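Side-chain contacts in salmonella plasmid virulence: SpvB (Salmonella typhimurium, PDB 6P0X), which probably transfers ADP-ribose from NAD to host-cell actin as part of the full-length toxin whose N-terminal domain forms this chain: residues V94-Y99 and E125-N130; V194-N199 and R203-M208; F136-D141 and Y226-A231. All blocks are in the same frame, centred on the assembly; numbering follows the deposited sequence.

Interaction 1: residues V94-Y99 and E125-N130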
loop_
_atom_site.group_PDB
_atom_site.type_symbol
_atom_site.label_atom_id
_atom_site.label_comp_id
_atom_site.label_asym_id
_atom_site.label_seq_id
_atom_site.Cartn_x
_atom_site.Cartn_y
_atom_site.Cartn_z
ATOM N N VAL A 94 24.380 -1.620 -11.132
ATOM C CA VAL A 94 24.660 -2.761 -11.995
ATOM C C VAL A 94 23.538 -2.875 -13.024
ATOM O O VAL A 94 22.490 -2.242 -12.910
ATOM C CB VAL A 94 24.819 -4.080 -11.212
ATOM C CG1 VAL A 94 25.887 -3.940 -10.147
ATOM C CG2 VAL A 94 23.490 -4.500 -10.592
ATOM N N THR A 95 23.781 -3.683 -14.048
ATOM C CA THR A 95 22.773 -3.994 -15.052
ATOM C C THR A 95 22.262 -5.405 -14.808
ATOM O O THR A 95 23.053 -6.346 -14.700
ATOM C CB THR A 95 23.342 -3.868 -16.466
ATOM O OG1 THR A 95 23.745 -2.513 -16.697
ATOM C CG2 THR A 95 22.290 -4.259 -17.496
ATOM N N CYS A 96 20.942 -5.549 -14.724
ATOM C CA CYS A 96 20.312 -6.820 -14.393
ATOM C C CYS A 96 19.366 -7.235 -15.508
ATOM O O CYS A 96 18.492 -6.463 -15.911
ATOM C CB CYS A 96 19.557 -6.737 -13.063
ATOM S SG CYS A 96 20.616 -6.678 -11.597
ATOM N N PHE A 97 19.548 -8.457 -16.006
ATOM C CA PHE A 97 18.681 -9.035 -17.025
ATOM C C PHE A 97 17.695 -10.049 -16.459
ATOM O O PHE A 97 16.752 -10.432 -17.159
ATOM C CB PHE A 97 19.512 -9.721 -18.117
ATOM C CG PHE A 97 20.462 -8.804 -18.838
ATOM C CD1 PHE A 97 20.048 -8.101 -19.961
ATOM C CD2 PHE A 97 21.778 -8.668 -18.409
ATOM C CE1 PHE A 97 20.925 -7.264 -20.634
ATOM C CE2 PHE A 97 22.660 -7.834 -19.075
ATOM C CZ PHE A 97 22.235 -7.130 -20.190
ATOM N N ALA A 98 17.896 -10.501 -15.223
ATOM C CA ALA A 98 17.069 -11.549 -14.648
ATOM C C ALA A 98 17.165 -11.480 -13.132
ATOM O O ALA A 98 18.101 -10.904 -12.579
ATOM C CB ALA A 98 17.498 -12.932 -15.149
ATOM N N TYR A 99 16.185 -12.081 -12.463
ATOM C CA TYR A 99 16.239 -12.269 -11.016
ATOM C C TYR A 99 15.954 -13.735 -10.735
ATOM O O TYR A 99 14.844 -14.216 -10.991
ATOM C CB TYR A 99 15.248 -11.367 -10.282
ATOM C CG TYR A 99 15.559 -11.241 -8.810
ATOM C CD1 TYR A 99 15.030 -12.132 -7.881
ATOM C CD2 TYR A 99 16.405 -10.243 -8.348
ATOM C CE1 TYR A 99 15.325 -12.019 -6.534
ATOM C CE2 TYR A 99 16.705 -10.124 -7.007
ATOM C CZ TYR A 99 16.165 -11.012 -6.105
ATOM O OH TYR A 99 16.473 -10.881 -4.771
ATOM N N GLU A 125 17.194 -1.801 -3.101
ATOM C CA GLU A 125 17.595 -1.513 -4.471
ATOM C C GLU A 125 16.500 -0.758 -5.203
ATOM O O GLU A 125 15.308 -1.026 -5.022
ATOM C CB GLU A 125 17.914 -2.792 -5.242
ATOM C CG GLU A 125 19.025 -3.614 -4.644
ATOM C CD GLU A 125 19.179 -4.943 -5.339
ATOM O OE1 GLU A 125 18.179 -5.415 -5.918
ATOM O OE2 GLU A 125 20.291 -5.514 -5.302
ATOM N N TYR A 126 16.924 0.172 -6.048
ATOM C CA TYR A 126 16.054 0.934 -6.927
ATOM C C TYR A 126 16.275 0.414 -8.344
ATOM O O TYR A 126 17.403 0.459 -8.854
ATOM C CB TYR A 126 16.374 2.426 -6.814
ATOM C CG TYR A 126 15.496 3.347 -7.627
ATOM C CD1 TYR A 126 14.123 3.153 -7.698
ATOM C CD2 TYR A 126 16.041 4.426 -8.310
ATOM C CE1 TYR A 126 13.321 4.002 -8.436
ATOM C CE2 TYR A 126 15.247 5.280 -9.050
ATOM C CZ TYR A 126 13.887 5.064 -9.110
ATOM O OH TYR A 126 13.091 5.914 -9.846
ATOM N N TRP A 127 15.212 -0.110 -8.956
ATOM C CA TRP A 127 15.253 -0.728 -10.276
ATOM C C TRP A 127 14.584 0.200 -11.278
ATOM O O TRP A 127 13.435 0.612 -11.071
ATOM C CB TRP A 127 14.529 -2.078 -10.285
ATOM C CG TRP A 127 15.186 -3.164 -9.481
ATOM C CD1 TRP A 127 15.512 -3.125 -8.154
ATOM C CD2 TRP A 127 15.582 -4.459 -9.954
ATOM N NE1 TRP A 127 16.096 -4.313 -7.777
ATOM C CE2 TRP A 127 16.151 -5.148 -8.862
ATOM C CE3 TRP A 127 15.518 -5.101 -11.197
ATOM C CZ2 TRP A 127 16.649 -6.445 -8.974
ATOM C CZ3 TRP A 127 16.013 -6.390 -11.307
ATOM C CH2 TRP A 127 16.573 -7.048 -10.201
ATOM N N VAL A 128 15.293 0.517 -12.361
ATOM C CA VAL A 128 14.763 1.357 -13.429
ATOM C C VAL A 128 14.879 0.596 -14.743
ATOM O O VAL A 128 15.973 0.154 -15.114
ATOM C CB VAL A 128 15.500 2.709 -13.509
ATOM C CG1 VAL A 128 14.911 3.579 -14.618
ATOM C CG2 VAL A 128 15.434 3.431 -12.169
ATOM N N GLY A 129 13.761 0.460 -15.449
ATOM C CA GLY A 129 13.767 -0.263 -16.712
ATOM C C GLY A 129 14.552 0.494 -17.768
ATOM O O GLY A 129 14.307 1.680 -18.015
ATOM N N ASN A 130 15.497 -0.198 -18.409
ATOM C CA ASN A 130 16.311 0.430 -19.444
ATOM C C ASN A 130 15.535 0.687 -20.731
ATOM O O ASN A 130 16.007 1.453 -21.578
ATOM C CB ASN A 130 17.543 -0.431 -19.737
ATOM C CG ASN A 130 18.580 -0.367 -18.622
ATOM O OD1 ASN A 130 18.722 0.652 -17.945
ATOM N ND2 ASN A 130 19.311 -1.462 -18.430
HETATM O O HOH W 1 21.791 -0.808 -17.002
#

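Interaction 2: residues V194-N199 and R203-M208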
loop_
_atom_site.group_PDB
_atom_site.type_symbol
_atom_site.label_atom_id
_atom_site.label_comp_id
_atom_site.label_asym_id
_atom_site.label_seq_id
_atom_site.Cartn_x
_atom_site.Cartn_y
_atom_site.Cartn_z
ATOM N N VAL A 194 -18.929 12.536 -6.005
ATOM C CA VAL A 194 -18.370 13.853 -5.728
ATOM C C VAL A 194 -19.021 14.856 -6.670
ATOM O O VAL A 194 -19.058 14.642 -7.888
ATOM C CB VAL A 194 -16.838 13.864 -5.883
ATOM C CG1 VAL A 194 -16.289 15.261 -5.633
ATOM C CG2 VAL A 194 -16.193 12.859 -4.935
ATOM N N ASP A 195 -19.544 15.940 -6.105
ATOM C CA ASP A 195 -20.072 17.037 -6.910
ATOM C C ASP A 195 -18.904 17.796 -7.529
ATOM O O ASP A 195 -18.163 18.490 -6.827
ATOM C CB ASP A 195 -20.935 17.951 -6.048
ATOM C CG ASP A 195 -21.506 19.121 -6.824
ATOM O OD1 ASP A 195 -21.562 19.047 -8.070
ATOM O OD2 ASP A 195 -21.898 20.120 -6.185
ATOM N N LEU A 196 -18.741 17.671 -8.843
ATOM C CA LEU A 196 -17.577 18.201 -9.538
ATOM C C LEU A 196 -17.691 19.685 -9.866
ATOM O O LEU A 196 -16.923 20.177 -10.701
ATOM C CB LEU A 196 -17.325 17.401 -10.819
ATOM C CG LEU A 196 -17.035 15.914 -10.606
ATOM C CD1 LEU A 196 -16.712 15.235 -11.925
ATOM C CD2 LEU A 196 -15.896 15.731 -9.614
ATOM N N ASN A 197 -18.611 20.408 -9.236
ATOM C CA ASN A 197 -18.771 21.835 -9.467
ATOM C C ASN A 197 -18.057 22.641 -8.383
ATOM O O ASN A 197 -17.671 22.120 -7.333
ATOM C CB ASN A 197 -20.257 22.208 -9.512
ATOM C CG ASN A 197 -21.001 21.516 -10.638
ATOM O OD1 ASN A 197 -20.483 21.375 -11.746
ATOM N ND2 ASN A 197 -22.226 21.084 -10.359
ATOM N N GLY A 198 -17.884 23.930 -8.661
ATOM C CA GLY A 198 -17.353 24.855 -7.671
ATOM C C GLY A 198 -15.953 24.490 -7.208
ATOM O O GLY A 198 -14.993 24.481 -7.988
ATOM N N ASN A 199 -15.836 24.183 -5.914
ATOM C CA ASN A 199 -14.534 23.931 -5.304
ATOM C C ASN A 199 -13.871 22.668 -5.837
ATOM O O ASN A 199 -12.647 22.534 -5.731
ATOM C CB ASN A 199 -14.691 23.837 -3.783
ATOM C CG ASN A 199 -13.371 23.618 -3.067
ATOM O OD1 ASN A 199 -12.354 24.217 -3.420
ATOM N ND2 ASN A 199 -13.380 22.752 -2.060
ATOM N N ARG A 203 -9.974 19.905 -10.551
ATOM C CA ARG A 203 -9.027 19.274 -9.643
ATOM C C ARG A 203 -8.751 17.872 -10.164
ATOM O O ARG A 203 -9.689 17.119 -10.455
ATOM C CB ARG A 203 -9.592 19.221 -8.221
ATOM C CG ARG A 203 -9.833 20.588 -7.584
ATOM C CD ARG A 203 -10.103 20.475 -6.090
ATOM N NE ARG A 203 -8.920 20.670 -5.254
ATOM C CZ ARG A 203 -8.780 21.660 -4.376
ATOM N NH1 ARG A 203 -9.754 22.547 -4.209
ATOM N NH2 ARG A 203 -7.671 21.756 -3.650
ATOM N N ASP A 204 -7.473 17.524 -10.296
ATOM C CA ASP A 204 -7.082 16.167 -10.665
ATOM C C ASP A 204 -6.976 15.338 -9.394
ATOM O O ASP A 204 -6.095 15.572 -8.561
ATOM C CB ASP A 204 -5.770 16.155 -11.443
ATOM C CG ASP A 204 -5.687 14.988 -12.413
ATOM O OD1 ASP A 204 -6.098 13.868 -12.036
ATOM O OD2 ASP A 204 -5.226 15.192 -13.554
ATOM N N ARG A 205 -7.873 14.366 -9.251
ATOM C CA ARG A 205 -8.032 13.650 -7.996
ATOM C C ARG A 205 -7.630 12.184 -8.090
ATOM O O ARG A 205 -7.897 11.422 -7.159
ATOM C CB ARG A 205 -9.479 13.777 -7.527
ATOM C CG ARG A 205 -10.484 13.372 -8.586
ATOM C CD ARG A 205 -11.900 13.560 -8.092
ATOM N NE ARG A 205 -12.043 14.809 -7.349
ATOM C CZ ARG A 205 -12.319 15.981 -7.911
ATOM N NH1 ARG A 205 -12.486 16.069 -9.226
ATOM N NH2 ARG A 205 -12.428 17.067 -7.157
ATOM N N SER A 206 -6.949 11.778 -9.156
ATOM C CA SER A 206 -6.671 10.365 -9.374
ATOM C C SER A 206 -5.349 9.907 -8.768
ATOM O O SER A 206 -4.998 8.731 -8.910
ATOM C CB SER A 206 -6.679 10.057 -10.873
ATOM O OG SER A 206 -5.547 10.618 -11.509
ATOM N N ALA A 207 -4.613 10.791 -8.091
ATOM C CA ALA A 207 -3.274 10.431 -7.634
ATOM C C ALA A 207 -3.303 9.500 -6.428
ATOM O O ALA A 207 -2.488 8.574 -6.343
ATOM C CB ALA A 207 -2.475 11.691 -7.300
ATOM N N MET A 208 -4.234 9.717 -5.501
ATOM C CA MET A 208 -4.212 9.006 -4.229
ATOM C C MET A 208 -4.417 7.505 -4.427
ATOM O O MET A 208 -5.120 7.061 -5.339
ATOM C CB MET A 208 -5.282 9.575 -3.289
ATOM C CG MET A 208 -5.372 8.881 -1.934
ATOM S SD MET A 208 -3.826 8.976 -0.994
ATOM C CE MET A 208 -4.230 7.968 0.434
#

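Interaction 3: residues F136-D141 and Y226-A231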
loop_
_atom_site.group_PDB
_atom_site.type_symbol
_atom_site.label_atom_id
_atom_site.label_comp_id
_atom_site.label_asym_id
_atom_site.label_seq_id
_atom_site.Cartn_x
_atom_site.Cartn_y
_atom_site.Cartn_z
ATOM N N PHE A 136 10.844 0.844 -9.721
ATOM C CA PHE A 136 10.274 0.254 -8.512
ATOM C C PHE A 136 11.410 -0.052 -7.541
ATOM O O PHE A 136 12.586 0.166 -7.846
ATOM C CB PHE A 136 9.457 -0.999 -8.840
ATOM C CG PHE A 136 10.224 -2.047 -9.599
ATOM C CD1 PHE A 136 10.954 -3.015 -8.926
ATOM C CD2 PHE A 136 10.208 -2.069 -10.984
ATOM C CE1 PHE A 136 11.654 -3.985 -9.620
ATOM C CE2 PHE A 136 10.908 -3.034 -11.682
ATOM C CZ PHE A 136 11.632 -3.992 -10.998
ATOM N N TRP A 137 11.058 -0.547 -6.354
ATOM C CA TRP A 137 12.049 -0.839 -5.327
ATOM C C TRP A 137 11.961 -2.297 -4.893
ATOM O O TRP A 137 10.883 -2.900 -4.884
ATOM C CB TRP A 137 11.878 0.083 -4.106
ATOM C CG TRP A 137 12.230 1.514 -4.389
ATOM C CD1 TRP A 137 11.456 2.433 -5.037
ATOM C CD2 TRP A 137 13.447 2.191 -4.038
ATOM N NE1 TRP A 137 12.113 3.638 -5.112
ATOM C CE2 TRP A 137 13.337 3.516 -4.506
ATOM C CE3 TRP A 137 14.616 1.807 -3.375
ATOM C CZ2 TRP A 137 14.350 4.458 -4.332
ATOM C CZ3 TRP A 137 15.622 2.743 -3.202
ATOM C CH2 TRP A 137 15.483 4.053 -3.678
ATOM N N LEU A 138 13.114 -2.852 -4.521
ATOM C CA LEU A 138 13.224 -4.223 -4.034
ATOM C C LEU A 138 13.963 -4.207 -2.704
ATOM O O LEU A 138 15.084 -3.693 -2.623
ATOM C CB LEU A 138 13.960 -5.114 -5.040
ATOM C CG LEU A 138 14.062 -6.597 -4.680
ATOM C CD1 LEU A 138 12.710 -7.287 -4.811
ATOM C CD2 LEU A 138 15.103 -7.286 -5.544
ATOM N N LEU A 139 13.344 -4.772 -1.671
ATOM C CA LEU A 139 13.893 -4.752 -0.321
ATOM C C LEU A 139 14.045 -6.169 0.213
ATOM O O LEU A 139 13.071 -6.922 0.268
ATOM C CB LEU A 139 12.998 -3.942 0.625
ATOM C CG LEU A 139 13.370 -4.048 2.109
ATOM C CD1 LEU A 139 14.753 -3.467 2.354
ATOM C CD2 LEU A 139 12.339 -3.360 2.987
ATOM N N HIS A 140 15.255 -6.516 0.641
ATOM C CA HIS A 140 15.522 -7.773 1.334
ATOM C C HIS A 140 15.808 -7.402 2.784
ATOM O O HIS A 140 16.918 -6.968 3.112
ATOM C CB HIS A 140 16.690 -8.518 0.696
ATOM C CG HIS A 140 16.859 -9.919 1.191
ATOM N ND1 HIS A 140 18.057 -10.595 1.117
ATOM C CD2 HIS A 140 15.977 -10.775 1.761
ATOM C CE1 HIS A 140 17.908 -11.807 1.623
ATOM N NE2 HIS A 140 16.656 -11.941 2.020
ATOM N N ASP A 141 14.801 -7.556 3.644
ATOM C CA ASP A 141 14.883 -7.014 4.990
ATOM C C ASP A 141 15.647 -7.953 5.923
ATOM O O ASP A 141 16.032 -9.069 5.563
ATOM C CB ASP A 141 13.484 -6.691 5.533
ATOM C CG ASP A 141 12.604 -7.923 5.737
ATOM O OD1 ASP A 141 13.113 -9.065 5.805
ATOM O OD2 ASP A 141 11.371 -7.733 5.835
ATOM N N TYR A 226 5.564 -13.257 -7.627
ATOM C CA TYR A 226 4.663 -13.330 -8.775
ATOM C C TYR A 226 4.802 -12.107 -9.671
ATOM O O TYR A 226 4.715 -12.214 -10.900
ATOM C CB TYR A 226 3.214 -13.471 -8.311
ATOM C CG TYR A 226 2.938 -14.636 -7.386
ATOM C CD1 TYR A 226 3.223 -15.942 -7.771
ATOM C CD2 TYR A 226 2.361 -14.430 -6.141
ATOM C CE1 TYR A 226 2.959 -17.011 -6.927
ATOM C CE2 TYR A 226 2.089 -15.488 -5.294
ATOM C CZ TYR A 226 2.390 -16.774 -5.688
ATOM O OH TYR A 226 2.120 -17.823 -4.840
ATOM N N LEU A 227 5.026 -10.935 -9.078
ATOM C CA LEU A 227 5.037 -9.702 -9.853
ATOM C C LEU A 227 6.271 -9.568 -10.735
ATOM O O LEU A 227 6.336 -8.625 -11.531
ATOM C CB LEU A 227 4.925 -8.497 -8.915
ATOM C CG LEU A 227 3.586 -8.387 -8.184
ATOM C CD1 LEU A 227 3.589 -7.218 -7.214
ATOM C CD2 LEU A 227 2.436 -8.271 -9.175
ATOM N N TRP A 228 7.244 -10.477 -10.615
ATOM C CA TRP A 228 8.313 -10.538 -11.607
ATOM C C TRP A 228 7.752 -10.865 -12.985
ATOM O O TRP A 228 8.205 -10.318 -13.998
ATOM C CB TRP A 228 9.353 -11.593 -11.219
ATOM C CG TRP A 228 10.303 -11.246 -10.098
ATOM C CD1 TRP A 228 10.637 -12.047 -9.045
ATOM C CD2 TRP A 228 11.065 -10.039 -9.939
ATOM N NE1 TRP A 228 11.543 -11.414 -8.234
ATOM C CE2 TRP A 228 11.824 -10.180 -8.758
ATOM C CE3 TRP A 228 11.173 -8.851 -10.671
ATOM C CZ2 TRP A 228 12.679 -9.182 -8.294
ATOM C CZ3 TRP A 228 12.025 -7.861 -10.208
ATOM C CH2 TRP A 228 12.767 -8.034 -9.032
ATOM N N THR A 229 6.755 -11.748 -13.038
ATOM C CA THR A 229 6.239 -12.297 -14.286
ATOM C C THR A 229 5.054 -11.510 -14.836
ATOM O O THR A 229 5.033 -11.165 -16.022
ATOM C CB THR A 229 5.838 -13.757 -14.074
ATOM O OG1 THR A 229 7.002 -14.529 -13.760
ATOM C CG2 THR A 229 5.174 -14.321 -15.319
ATOM N N SER A 230 4.063 -11.223 -13.997
ATOM C CA SER A 230 2.811 -10.641 -14.450
ATOM C C SER A 230 2.476 -9.403 -13.630
ATOM O O SER A 230 3.058 -9.148 -12.572
ATOM C CB SER A 230 1.667 -11.655 -14.350
ATOM O OG SER A 230 1.678 -12.283 -13.080
ATOM N N ALA A 231 1.511 -8.634 -14.138
ATOM C CA ALA A 231 1.054 -7.445 -13.432
ATOM C C ALA A 231 0.104 -7.795 -12.296
ATOM O O ALA A 231 0.013 -7.046 -11.316
ATOM C CB ALA A 231 0.380 -6.478 -14.406
#

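Interaction 1: residues V94-Y99 and E125-N130
Asn-130 ND2 has two partners, Ser-107 and a water that it shares with Thr-95. It donates to the water, which is 2.9 Å from ND2. The same water lies 2.6 Å from Thr-95 OG1, so one solvent molecule ties the hydroxyl to the amide. Asn-130 OD1 bonds to Thr-109, which leaves the amide held at both of its ends.

Farther in, the buried Trp-127 takes over. The outer corner of its six-membered ring meets Cys-96, CZ3 lying 4.0 Å from Cys-96 CB. The neighbouring corner meets Tyr-99, with CH2 3.7 Å from Tyr-99 CD2. Tyr-99 CG is anti to the backbone N (chi1 -163°), which brings the CD2 side of the phenol to the indole. The two rings meet rim to rim with planes 59° apart, and neither covers the other. The indole nitrogen is held within its own strand: NE1 donates to Glu-125 OE1 over 3.0 Å, a bent bond, while Glu-125 OE2 forms a salt bridge with Arg-123.

Strands 94-96 and 123-129 both pair antiparallel with strand 107-115, and the chain turns a corner at Phe-97 to bring Tyr-99 in. The result is a side-chain cluster that joins this antiparallel sheet to the small hairpin of strands 98-99 and 102-104.

Interaction 2: residues V194-N199 and R203-M208
Leu-196 and Arg-205 meet where a methyl lies on a flat charged group. The CD2 methyl of Leu-196 sits over one face of the Arg-205 guanidinium, 3.4 Å from NH1, touching the flat group from above and not at its N-H edge. The edge is therefore available for polar partners: NH2 forms a salt bridge with Glu-200, and NE is hydrogen-bonded to His-283. With the carboxylate and the imidazole fixing the plane, the leucine methyl meets a group whose rotation is already set. Arg-205 reaches this place through a bend at chi3 (42°).

Both segments belong to the long irregular connection between strands 181-188 and 209-211, which pair antiparallel, so the contact folds one part of that loop back on another. Its far end runs into a ligand pocket: Met-208 touches bound acrylic acid, while the Arg-205 side chain stays about 13 Å from the nearest such molecule.

The second arginine is anchored too. Glu-279 forms a salt bridge with Arg-203 NE, and Tyr-274 adds a weak bond to NH2. Across the contact, Arg-203 NH1 donates to the backbone O of Asn-199 over a long 3.3 Å but nearly straight path, 171° at the hydrogen. That oxygen lies in the guanidinium plane, and Arg-203 CD also packs against it. Asn-199 OD1 comes 3.2 Å from the same NH1, yet the angle is poor for a bond and the amide plane stands 84° from the guanidinium. Against these anchored arginines, Leu-196 and Asn-199 form the looser side, both exposed to solvent on the surface of the loop.

Interaction 3: residues F136-D141 and Y226-A231
Trp-228 meets two side chains of strand 135-140 through CZ2 and CZ3 of its six-membered ring, and everything that passes between these segments is apolar packing among buried residues. The aromatic part is Phe-136 against the indole: Phe-136 CE1 lies 3.9 Å from Trp-228 CZ3, with Phe-136 CZ almost as near. The two side chains run at about a right angle to one another. Phe-136 CG is placed between the backbone N and the carbonyl carbon (chi1 56°), and from there the far end of the phenyl ring reaches the tryptophan.

The aliphatic part is Leu-138, two residues on and so on the same face of the strand. Both of its methyls converge on one indole carbon, CD1 at 4.0 Å and CD2 at 4.1 Å from Trp-228 CZ2. CZ2 and CZ3 flank CH2, so phenylalanine and leucine take the two neighbours of a single ring corner.

Polar bonds also brace the backbone that carries the tryptophan. Thr-229 N donates to Tyr-226 O over 3.0 Å, closing a tight turn, and the carboxylate of Glu-173 accepts from the backbone N atoms of Tyr-226 and Leu-227.

Around the contact, Trp-228 also stacks on Tyr-99 and touches Val-102 of strand 102-104. Phe-136 and Leu-138 both rest on Leu-148 of strand 146-149, while strand 123-129 bonds along the other edge of strand 135-140. The loop between strands 215-218 and 237-244 thus lays its tryptophan over the sheet.

Overall arrangement
Interactions 1 and 3 are neighbours, their centres 11 Å apart, and interaction 2 stands well off, 37 Å from the first and 32 Å from the third. Strands 123-129 and 135-140 pair antiparallel, so 125-130 and 136-141 are joined directly by backbone bonds, and Trp-127, Tyr-99 and Trp-228 carry the packing from one contact into the other. Along the chain, interaction 1 closes first; 136-141 follows, then both segments of interaction 2, and finally 226-231. Interactions 2 and 3 lie on opposite sides of the chain's centre. The N-terminal domain thus has a continuous aromatic cluster on one side and, remote from it, a surface loop leading to an acrylic acid pocket.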